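Local coordinates for gala protein type 1, 3 or 4 (Legionella pneumophila subsp. pneumophila, PDB 4XA9) that probably binds small GTPases and may activate their GTP hydrolysis, as a leucine-rich-repeat protein of the bacterium, at residues F63-S68 against S88-I93; H92-D97 against K116-Y121. All coordinates share one frame; numbering follows the deposited sequence.

Interaction 1: F63-S68 against S88-I93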
loop_
_atom_site.group_PDB
_atom_site.type_symbol
_atom_site.label_atom_id
_atom_site.label_comp_id
_atom_site.label_asym_id
_atom_site.label_seq_id
_atom_site.Cartn_x
_atom_site.Cartn_y
_atom_site.Cartn_z
ATOM N N PHE A 63 -4.810 -4.643 26.369
ATOM C CA PHE A 63 -4.279 -3.306 26.163
ATOM C C PHE A 63 -5.268 -2.206 26.522
ATOM O O PHE A 63 -4.888 -1.174 27.076
ATOM C CB PHE A 63 -3.843 -3.125 24.708
ATOM C CG PHE A 63 -3.385 -1.736 24.397
ATOM C CD1 PHE A 63 -2.098 -1.335 24.724
ATOM C CD2 PHE A 63 -4.235 -0.829 23.789
ATOM C CE1 PHE A 63 -1.666 -0.057 24.453
ATOM C CE2 PHE A 63 -3.811 0.459 23.513
ATOM C CZ PHE A 63 -2.526 0.848 23.846
ATOM N N VAL A 64 -6.533 -2.422 26.184
ATOM C CA VAL A 64 -7.528 -1.353 26.237
ATOM C C VAL A 64 -7.746 -0.803 27.646
ATOM O O VAL A 64 -7.865 -1.561 28.619
ATOM C CB VAL A 64 -8.858 -1.840 25.636
ATOM C CG1 VAL A 64 -9.999 -0.899 25.990
ATOM C CG2 VAL A 64 -8.713 -1.947 24.113
ATOM N N ASN A 65 -7.755 0.530 27.739
ATOM C CA ASN A 65 -7.960 1.254 28.993
ATOM C C ASN A 65 -6.902 0.949 30.055
ATOM O O ASN A 65 -7.163 1.059 31.253
ATOM C CB ASN A 65 -9.365 0.968 29.536
ATOM C CG ASN A 65 -10.448 1.614 28.689
ATOM O OD1 ASN A 65 -10.310 2.762 28.272
ATOM N ND2 ASN A 65 -11.511 0.866 28.399
ATOM N N LYS A 66 -5.702 0.585 29.606
ATOM C CA LYS A 66 -4.570 0.365 30.504
ATOM C C LYS A 66 -3.687 1.602 30.580
ATOM O O LYS A 66 -3.005 1.827 31.573
ATOM C CB LYS A 66 -3.726 -0.827 30.036
ATOM C CG LYS A 66 -4.385 -2.174 30.214
ATOM C CD LYS A 66 -4.157 -2.692 31.622
ATOM C CE LYS A 66 -4.941 -3.972 31.880
ATOM N NZ LYS A 66 -4.510 -5.089 31.000
ATOM N N THR A 67 -3.692 2.384 29.506
ATOM C CA THR A 67 -2.737 3.472 29.329
ATOM C C THR A 67 -3.436 4.743 28.851
ATOM O O THR A 67 -4.635 4.732 28.581
ATOM C CB THR A 67 -1.646 3.103 28.299
ATOM O OG1 THR A 67 -2.194 3.168 26.977
ATOM C CG2 THR A 67 -1.115 1.692 28.546
ATOM N N SER A 68 -2.679 5.829 28.728
ATOM C CA SER A 68 -3.231 7.081 28.222
ATOM C C SER A 68 -2.856 7.306 26.755
ATOM O O SER A 68 -2.927 8.430 26.248
ATOM C CB SER A 68 -2.763 8.260 29.080
ATOM O OG SER A 68 -3.287 8.166 30.395
ATOM N N SER A 88 -13.037 -0.206 20.432
ATOM C CA SER A 88 -14.087 0.808 20.417
ATOM C C SER A 88 -14.475 1.190 21.840
ATOM O O SER A 88 -15.153 2.196 22.056
ATOM C CB SER A 88 -15.318 0.323 19.644
ATOM O OG SER A 88 -16.033 -0.664 20.366
ATOM N N GLU A 89 -14.026 0.390 22.807
ATOM C CA GLU A 89 -14.310 0.640 24.214
ATOM C C GLU A 89 -13.216 1.473 24.880
ATOM O O GLU A 89 -13.341 1.850 26.052
ATOM C CB GLU A 89 -14.468 -0.682 24.972
ATOM C CG GLU A 89 -15.420 -1.684 24.331
ATOM C CD GLU A 89 -16.862 -1.223 24.344
ATOM O OE1 GLU A 89 -17.193 -0.322 25.143
ATOM O OE2 GLU A 89 -17.664 -1.763 23.552
ATOM N N ASP A 90 -12.137 1.753 24.154
ATOM C CA ASP A 90 -11.041 2.483 24.771
ATOM C C ASP A 90 -11.395 3.939 24.969
ATOM O O ASP A 90 -11.968 4.581 24.088
ATOM C CB ASP A 90 -9.756 2.379 23.958
ATOM C CG ASP A 90 -8.566 2.951 24.709
ATOM O OD1 ASP A 90 -7.925 2.204 25.483
ATOM O OD2 ASP A 90 -8.278 4.150 24.537
ATOM N N ASN A 91 -11.035 4.467 26.128
ATOM C CA ASN A 91 -11.473 5.803 26.497
ATOM C C ASN A 91 -10.437 6.907 26.257
ATOM O O ASN A 91 -10.681 8.065 26.602
ATOM C CB ASN A 91 -11.927 5.792 27.956
ATOM C CG ASN A 91 -13.146 4.906 28.167
ATOM O OD1 ASN A 91 -14.119 4.990 27.411
ATOM N ND2 ASN A 91 -13.101 4.053 29.182
ATOM N N HIS A 92 -9.309 6.566 25.634
ATOM C CA HIS A 92 -8.292 7.578 25.310
ATOM C C HIS A 92 -7.998 7.710 23.817
ATOM O O HIS A 92 -7.583 8.768 23.348
ATOM C CB HIS A 92 -6.988 7.271 26.039
ATOM C CG HIS A 92 -7.008 7.634 27.489
ATOM N ND1 HIS A 92 -7.298 6.720 28.478
ATOM C CD2 HIS A 92 -6.769 8.808 28.119
ATOM C CE1 HIS A 92 -7.237 7.316 29.656
ATOM N NE2 HIS A 92 -6.920 8.583 29.465
ATOM N N ILE A 93 -8.187 6.632 23.072
ATOM C CA ILE A 93 -7.799 6.627 21.665
ATOM C C ILE A 93 -8.708 7.530 20.829
ATOM O O ILE A 93 -9.933 7.406 20.860
ATOM C CB ILE A 93 -7.788 5.184 21.113
ATOM C CG1 ILE A 93 -6.645 4.400 21.777
ATOM C CG2 ILE A 93 -7.635 5.179 19.600
ATOM C CD1 ILE A 93 -6.573 2.937 21.389
HETATM O O HOH W 1 -7.420 4.214 27.421
#

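Interaction 2: H92-D97 against K116-Y121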
loop_
_atom_site.group_PDB
_atom_site.type_symbol
_atom_site.label_atom_id
_atom_site.label_comp_id
_atom_site.label_asym_id
_atom_site.label_seq_id
_atom_site.Cartn_x
_atom_site.Cartn_y
_atom_site.Cartn_z
ATOM N N HIS A 92 -9.309 6.566 25.634
ATOM C CA HIS A 92 -8.292 7.578 25.310
ATOM C C HIS A 92 -7.998 7.710 23.817
ATOM O O HIS A 92 -7.583 8.768 23.348
ATOM C CB HIS A 92 -6.988 7.271 26.039
ATOM C CG HIS A 92 -7.008 7.634 27.489
ATOM N ND1 HIS A 92 -7.298 6.720 28.478
ATOM C CD2 HIS A 92 -6.769 8.808 28.119
ATOM C CE1 HIS A 92 -7.237 7.316 29.656
ATOM N NE2 HIS A 92 -6.920 8.583 29.465
ATOM N N ILE A 93 -8.187 6.632 23.072
ATOM C CA ILE A 93 -7.799 6.627 21.665
ATOM C C ILE A 93 -8.708 7.530 20.829
ATOM O O ILE A 93 -9.933 7.406 20.860
ATOM C CB ILE A 93 -7.788 5.184 21.113
ATOM C CG1 ILE A 93 -6.645 4.400 21.777
ATOM C CG2 ILE A 93 -7.635 5.179 19.600
ATOM C CD1 ILE A 93 -6.573 2.937 21.389
ATOM N N THR A 94 -8.093 8.469 20.113
ATOM C CA THR A 94 -8.816 9.397 19.248
ATOM C C THR A 94 -8.335 9.255 17.805
ATOM O O THR A 94 -9.059 9.571 16.855
ATOM C CB THR A 94 -8.632 10.867 19.696
ATOM O OG1 THR A 94 -7.238 11.188 19.724
ATOM C CG2 THR A 94 -9.233 11.098 21.080
ATOM N N THR A 95 -7.095 8.796 17.653
ATOM C CA THR A 95 -6.510 8.524 16.338
ATOM C C THR A 95 -6.101 7.065 16.271
ATOM O O THR A 95 -5.257 6.618 17.046
ATOM C CB THR A 95 -5.283 9.415 16.054
ATOM O OG1 THR A 95 -5.698 10.782 15.958
ATOM C CG2 THR A 95 -4.614 9.011 14.745
ATOM N N LEU A 96 -6.705 6.322 15.354
ATOM C CA LEU A 96 -6.533 4.873 15.325
ATOM C C LEU A 96 -6.228 4.345 13.930
ATOM O O LEU A 96 -6.902 4.701 12.964
ATOM C CB LEU A 96 -7.793 4.187 15.862
ATOM C CG LEU A 96 -7.883 2.659 15.811
ATOM C CD1 LEU A 96 -6.833 2.009 16.719
ATOM C CD2 LEU A 96 -9.284 2.212 16.218
ATOM N N ASP A 97 -5.214 3.491 13.840
ATOM C CA ASP A 97 -4.923 2.758 12.616
ATOM C C ASP A 97 -5.124 1.262 12.851
ATOM O O ASP A 97 -4.358 0.636 13.580
ATOM C CB ASP A 97 -3.493 3.047 12.141
ATOM C CG ASP A 97 -3.200 2.465 10.770
ATOM O OD1 ASP A 97 -3.999 1.642 10.289
ATOM O OD2 ASP A 97 -2.165 2.823 10.173
ATOM N N LYS A 116 -15.530 8.859 20.500
ATOM C CA LYS A 116 -14.216 9.357 20.895
ATOM C C LYS A 116 -13.308 9.509 19.669
ATOM O O LYS A 116 -12.494 10.436 19.594
ATOM C CB LYS A 116 -13.584 8.421 21.932
ATOM C CG LYS A 116 -12.294 8.923 22.553
ATOM C CD LYS A 116 -12.528 10.182 23.368
ATOM C CE LYS A 116 -11.257 10.641 24.062
ATOM N NZ LYS A 116 -11.469 11.889 24.851
ATOM N N LEU A 117 -13.474 8.611 18.700
ATOM C CA LEU A 117 -12.631 8.591 17.506
ATOM C C LEU A 117 -12.754 9.829 16.623
ATOM O O LEU A 117 -13.851 10.220 16.219
ATOM C CB LEU A 117 -12.933 7.358 16.659
ATOM C CG LEU A 117 -12.271 6.048 17.077
ATOM C CD1 LEU A 117 -12.485 4.988 15.999
ATOM C CD2 LEU A 117 -10.786 6.255 17.374
ATOM N N ILE A 118 -11.610 10.424 16.311
ATOM C CA ILE A 118 -11.545 11.552 15.392
ATOM C C ILE A 118 -11.001 11.116 14.028
ATOM O O ILE A 118 -11.493 11.547 12.983
ATOM C CB ILE A 118 -10.651 12.679 15.943
ATOM C CG1 ILE A 118 -11.077 13.062 17.360
ATOM C CG2 ILE A 118 -10.718 13.893 15.039
ATOM C CD1 ILE A 118 -10.178 14.109 17.997
ATOM N N THR A 119 -9.982 10.259 14.047
ATOM C CA THR A 119 -9.339 9.794 12.821
ATOM C C THR A 119 -9.224 8.277 12.787
ATOM O O THR A 119 -8.757 7.665 13.746
ATOM C CB THR A 119 -7.935 10.397 12.665
ATOM O OG1 THR A 119 -8.034 11.816 12.510
ATOM C CG2 THR A 119 -7.223 9.809 11.466
ATOM N N LEU A 120 -9.648 7.674 11.680
ATOM C CA LEU A 120 -9.571 6.225 11.529
ATOM C C LEU A 120 -8.910 5.811 10.218
ATOM O O LEU A 120 -9.376 6.161 9.127
ATOM C CB LEU A 120 -10.967 5.598 11.620
ATOM C CG LEU A 120 -11.037 4.079 11.408
ATOM C CD1 LEU A 120 -10.268 3.345 12.499
ATOM C CD2 LEU A 120 -12.472 3.585 11.339
ATOM N N TYR A 121 -7.819 5.064 10.336
ATOM C CA TYR A 121 -7.204 4.411 9.187
ATOM C C TYR A 121 -7.613 2.954 9.231
ATOM O O TYR A 121 -7.376 2.273 10.235
ATOM C CB TYR A 121 -5.677 4.537 9.207
ATOM C CG TYR A 121 -5.170 5.958 9.296
ATOM C CD1 TYR A 121 -4.934 6.702 8.153
ATOM C CD2 TYR A 121 -4.929 6.555 10.531
ATOM C CE1 TYR A 121 -4.473 7.999 8.228
ATOM C CE2 TYR A 121 -4.464 7.856 10.619
ATOM C CZ TYR A 121 -4.238 8.572 9.462
ATOM O OH TYR A 121 -3.778 9.866 9.534
HETATM O O HOH W 2 -5.466 12.284 13.221
#

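Interaction 1: F63-S68 against S88-I93
N65 reaches across to the backbone of E89 and N91, and its own backbone N is held by D90, so that two successive helix-to-strand loops of this leucine-rich-repeat solenoid are joined by three hydrogen bonds. An asparagine suits the place because its amide offers both an acceptor and a donor. N65 OD1 takes the N-H of N91 at 2.8 Å from N91 N to N65 OD1, the donor tilted 18° from the carbonyl plane. N65 ND2 gives a proton to E89 O, 3.1 Å away; that oxygen lies close to the amide plane of N65, although ND2 stands above the carbonyl plane of E89. The third bond runs from N65 N to D90 OD1, 2.8 Å long and nearly straight. V64 CG1 packs against D90 CA and CB beside this bond.

D90 is positioned from its own loop. Its CG lies anti to the backbone N (chi1 -171°), and its OD2 accepts from two backbone N-H groups, those of H92 and I93, an Asx turn and Asx motif that fix the carboxylate while OD1 faces N65. The buried carboxylate is thus met by backbone N-H groups on both oxygens, which would favour its ionised form. A water extends the network, hydrogen-bonded to D90 OD1, T67 O and H92 ND1 and lying at the ring edge, in the plane of the imidazole. Deeper in, the edge of the F63 ring meets I93 CD1, and both residues also pack on L72 of strand 71-73; F63 also touches I32 and C36 of helix 32-41. At the outer end S68 CA sits over the centre of the H92 ring, 3.9 Å from its centroid, a CH-pi contact only 10° off the ring normal.

Interaction 2: H92-D97 against K116-Y121
L96 and L120 both carry CG anti to the backbone N (chi1 175° and 177°), which sends the two CG atoms the same way; closely similar chi2 turns then bring L96 CD2 to 4.0 Å from L120 CD1, the side chains lying side by side. L117 CD2 fills in beside L96 CB and I93 CG2, and L111 of helix 104-113 covers L96, L117 and L120; branched apolar groups suit this buried face. Strands 95-97 and 119-121 run parallel, as neighbouring repeats do in the beta-alpha-beta arrangement of a leucine-rich-repeat solenoid. At the strand entry T94 O accepts two N-H groups: I118 N lies 2.7 Å from T94 O, in the carbonyl plane on a lone pair, and T119 N lies 3.0 Å from T94 O. Further on, L96 N gives to T119 O and L96 O receives Y121 N at 2.8 Å. On the other face T95 and T119 stand side by side, their OG1 atoms bridged by a water that lies 2.7 Å from T119 OG1. D97 crosses Y121 at about a right angle, its OD1 3.5 Å from Y121 CB. D97 OD2 bonds a polar side chain of another protein chain, while Y121 OH bonds K142.

Both interactions join adjacent repeats of the solenoid, sharing H92 and I93, where the loop of interaction 1 runs into the strand of interaction 2. Both are partly buried. Interaction 1, its centre about 18 Å from that of the chain, lies among loops with N65, N91 and H92 exposed, and asparagine and aspartate side chains supply the bonds that a sheet would take from its backbone. Interaction 2 is centred about 9 Å from the chain centre; there the backbone itself makes the bonds, and side chains sort by face: buried leucines toward helix 104-113, T95, T119, D97 and Y121 on the other. I93 serves interaction 1 with CD1 and interaction 2 with CG2, while N91 O packs near K116 CE.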